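MHC class I antigen (Anolis carolinensis, PDB 7CPO) binds short peptides in a groove between two helices and probably presents them at the cell surface to T cells. Local coordinates at residues 168-171 against 172-176. Sequence-based numbering, arbitrary orientation.
Sequences EWLQ and RYLNY
Tyr-173 N donates to Trp-169 O over 2.7 Å, and Leu-174 N to Leu-170 O over 2.9 Å; with Arg-172 N bonded to Glu-168 O, these i to i+4 bonds carry the helix through this turn. The bond from Asn-175 N to Gln-171 O is stretched to 3.5 Å and weak. Between side chains of the two segments, Arg-172 and Trp-169 form a cation-pi pair: the broad indole offers one face to the cation, and Arg-172 CZ lies 4.5 Å from the centroid of its six-membered ring, almost on the normal. The guanidinium stands steeply against the indole, planes 71° apart. With chi3 turned from extended to -142°, the chain sets Arg-172 NH1 over the ring, 3.4 Å from Trp-169 CD2; a long, charged side chain suits this exposed position. The carboxylate of Glu-168 stays 4.9 Å away, OE1 to Arg-172 NH2, too far for a salt bridge. Tyr-173 passes the indole obliquely, CE1 3.7 Å from Trp-169 CE3. Its ring suits a buried place because the hydroxyl is satisfied, hydrogen-bonding Tyr-62 OH and the bound peptide's backbone. One residue further along, Leu-170 CD1 meets Leu-174 CG at 4.0 Å; branched and apolar, buried Leu-170 also packs on Leu-105 and Val-30 of the sheet floor. With Trp-169 meeting a peptide side chain, the C-terminal end of helix 152-176 lines the alpha 1/alpha 2 groove, consistent with the A pocket, which in class I molecules receives the peptide N-terminus.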
loop_
_atom_site.group_PDB
_atom_site.type_symbol
_atom_site.label_atom_id
_atom_site.label_comp_id
_atom_site.label_asym_id
_atom_site.label_seq_id
_atom_site.Cartn_x
_atom_site.Cartn_y
_atom_site.Cartn_z
ATOM N N GLU A 168 -10.701 -20.112 1.458
ATOM C CA GLU A 168 -10.593 -20.904 2.676
ATOM C C GLU A 168 -9.496 -20.376 3.595
ATOM O O GLU A 168 -9.689 -20.286 4.813
ATOM C CB GLU A 168 -10.345 -22.363 2.315
ATOM C CG GLU A 168 -11.627 -23.078 1.938
ATOM C CD GLU A 168 -11.383 -24.341 1.144
ATOM O OE1 GLU A 168 -10.202 -24.689 0.919
ATOM O OE2 GLU A 168 -12.373 -24.987 0.746
ATOM N N TRP A 169 -8.343 -20.006 3.037
ATOM C CA TRP A 169 -7.318 -19.398 3.875
ATOM C C TRP A 169 -7.775 -18.042 4.402
ATOM O O TRP A 169 -7.599 -17.735 5.591
ATOM C CB TRP A 169 -6.022 -19.274 3.094
ATOM C CG TRP A 169 -5.328 -20.597 2.984
ATOM C CD1 TRP A 169 -5.211 -21.360 1.869
ATOM C CD2 TRP A 169 -4.679 -21.322 4.042
ATOM N NE1 TRP A 169 -4.529 -22.502 2.152
ATOM C CE2 TRP A 169 -4.181 -22.509 3.478
ATOM C CE3 TRP A 169 -4.463 -21.077 5.399
ATOM C CZ2 TRP A 169 -3.473 -23.467 4.229
ATOM C CZ3 TRP A 169 -3.760 -22.029 6.152
ATOM C CH2 TRP A 169 -3.278 -23.212 5.560
ATOM N N LEU A 170 -8.388 -17.231 3.533
ATOM C CA LEU A 170 -8.900 -15.939 3.959
ATOM C C LEU A 170 -9.836 -16.105 5.145
ATOM O O LEU A 170 -9.712 -15.399 6.149
ATOM C CB LEU A 170 -9.614 -15.242 2.800
ATOM C CG LEU A 170 -10.399 -13.985 3.212
ATOM C CD1 LEU A 170 -9.489 -12.971 3.893
ATOM C CD2 LEU A 170 -11.125 -13.347 2.029
ATOM N N GLN A 171 -10.752 -17.072 5.062
ATOM C CA GLN A 171 -11.675 -17.287 6.165
ATOM C C GLN A 171 -10.955 -17.778 7.415
ATOM O O GLN A 171 -11.348 -17.420 8.528
ATOM C CB GLN A 171 -12.766 -18.265 5.754
ATOM C CG GLN A 171 -13.770 -17.704 4.769
ATOM C CD GLN A 171 -14.451 -18.798 3.977
ATOM O OE1 GLN A 171 -13.971 -19.937 3.941
ATOM N NE2 GLN A 171 -15.589 -18.477 3.365
ATOM N N ARG A 172 -9.906 -18.586 7.261
ATOM C CA ARG A 172 -9.100 -18.964 8.418
ATOM C C ARG A 172 -8.405 -17.751 9.004
ATOM O O ARG A 172 -8.384 -17.567 10.224
ATOM C CB ARG A 172 -8.052 -20.018 8.047
ATOM C CG ARG A 172 -8.450 -21.424 8.299
ATOM C CD ARG A 172 -7.410 -22.394 7.752
ATOM N NE ARG A 172 -8.094 -23.555 7.190
ATOM C CZ ARG A 172 -8.005 -23.971 5.930
ATOM N NH1 ARG A 172 -7.222 -23.346 5.046
ATOM N NH2 ARG A 172 -8.699 -25.037 5.561
ATOM N N TYR A 173 -7.813 -16.918 8.141
ATOM C CA TYR A 173 -7.043 -15.776 8.626
ATOM C C TYR A 173 -7.938 -14.806 9.384
ATOM O O TYR A 173 -7.562 -14.309 10.452
ATOM C CB TYR A 173 -6.351 -15.084 7.451
ATOM C CG TYR A 173 -5.283 -15.929 6.772
ATOM C CD1 TYR A 173 -4.646 -16.965 7.451
ATOM C CD2 TYR A 173 -4.912 -15.693 5.446
ATOM C CE1 TYR A 173 -3.656 -17.744 6.828
ATOM C CE2 TYR A 173 -3.928 -16.453 4.825
ATOM C CZ TYR A 173 -3.308 -17.481 5.523
ATOM O OH TYR A 173 -2.336 -18.238 4.919
ATOM N N LEU A 174 -9.144 -14.558 8.868
ATOM C CA LEU A 174 -10.034 -13.591 9.498
ATOM C C LEU A 174 -10.365 -13.999 10.920
ATOM O O LEU A 174 -10.417 -13.156 11.817
ATOM C CB LEU A 174 -11.313 -13.442 8.681
ATOM C CG LEU A 174 -11.212 -12.542 7.451
ATOM C CD1 LEU A 174 -12.421 -12.770 6.579
ATOM C CD2 LEU A 174 -11.117 -11.082 7.884
ATOM N N ASN A 175 -10.583 -15.293 11.150
ATOM C CA ASN A 175 -10.824 -15.756 12.507
ATOM C C ASN A 175 -9.563 -15.636 13.356
ATOM O O ASN A 175 -9.615 -15.145 14.487
ATOM C CB ASN A 175 -11.319 -17.199 12.500
ATOM C CG ASN A 175 -11.379 -17.781 13.904
ATOM O OD1 ASN A 175 -12.158 -17.320 14.727
ATOM N ND2 ASN A 175 -10.546 -18.771 14.186
ATOM N N TYR A 176 -8.422 -16.080 12.815
ATOM C CA TYR A 176 -7.147 -15.976 13.515
ATOM C C TYR A 176 -6.911 -14.559 14.010
ATOM O O TYR A 176 -6.581 -14.347 15.183
ATOM C CB TYR A 176 -5.997 -16.384 12.599
ATOM C CG TYR A 176 -5.896 -17.848 12.331
ATOM C CD1 TYR A 176 -6.621 -18.768 13.078
ATOM C CD2 TYR A 176 -5.071 -18.324 11.311
ATOM C CE1 TYR A 176 -6.508 -20.128 12.829
ATOM C CE2 TYR A 176 -4.960 -19.670 11.052
ATOM C CZ TYR A 176 -5.682 -20.566 11.803
ATOM O OH TYR A 176 -5.562 -21.909 11.523
#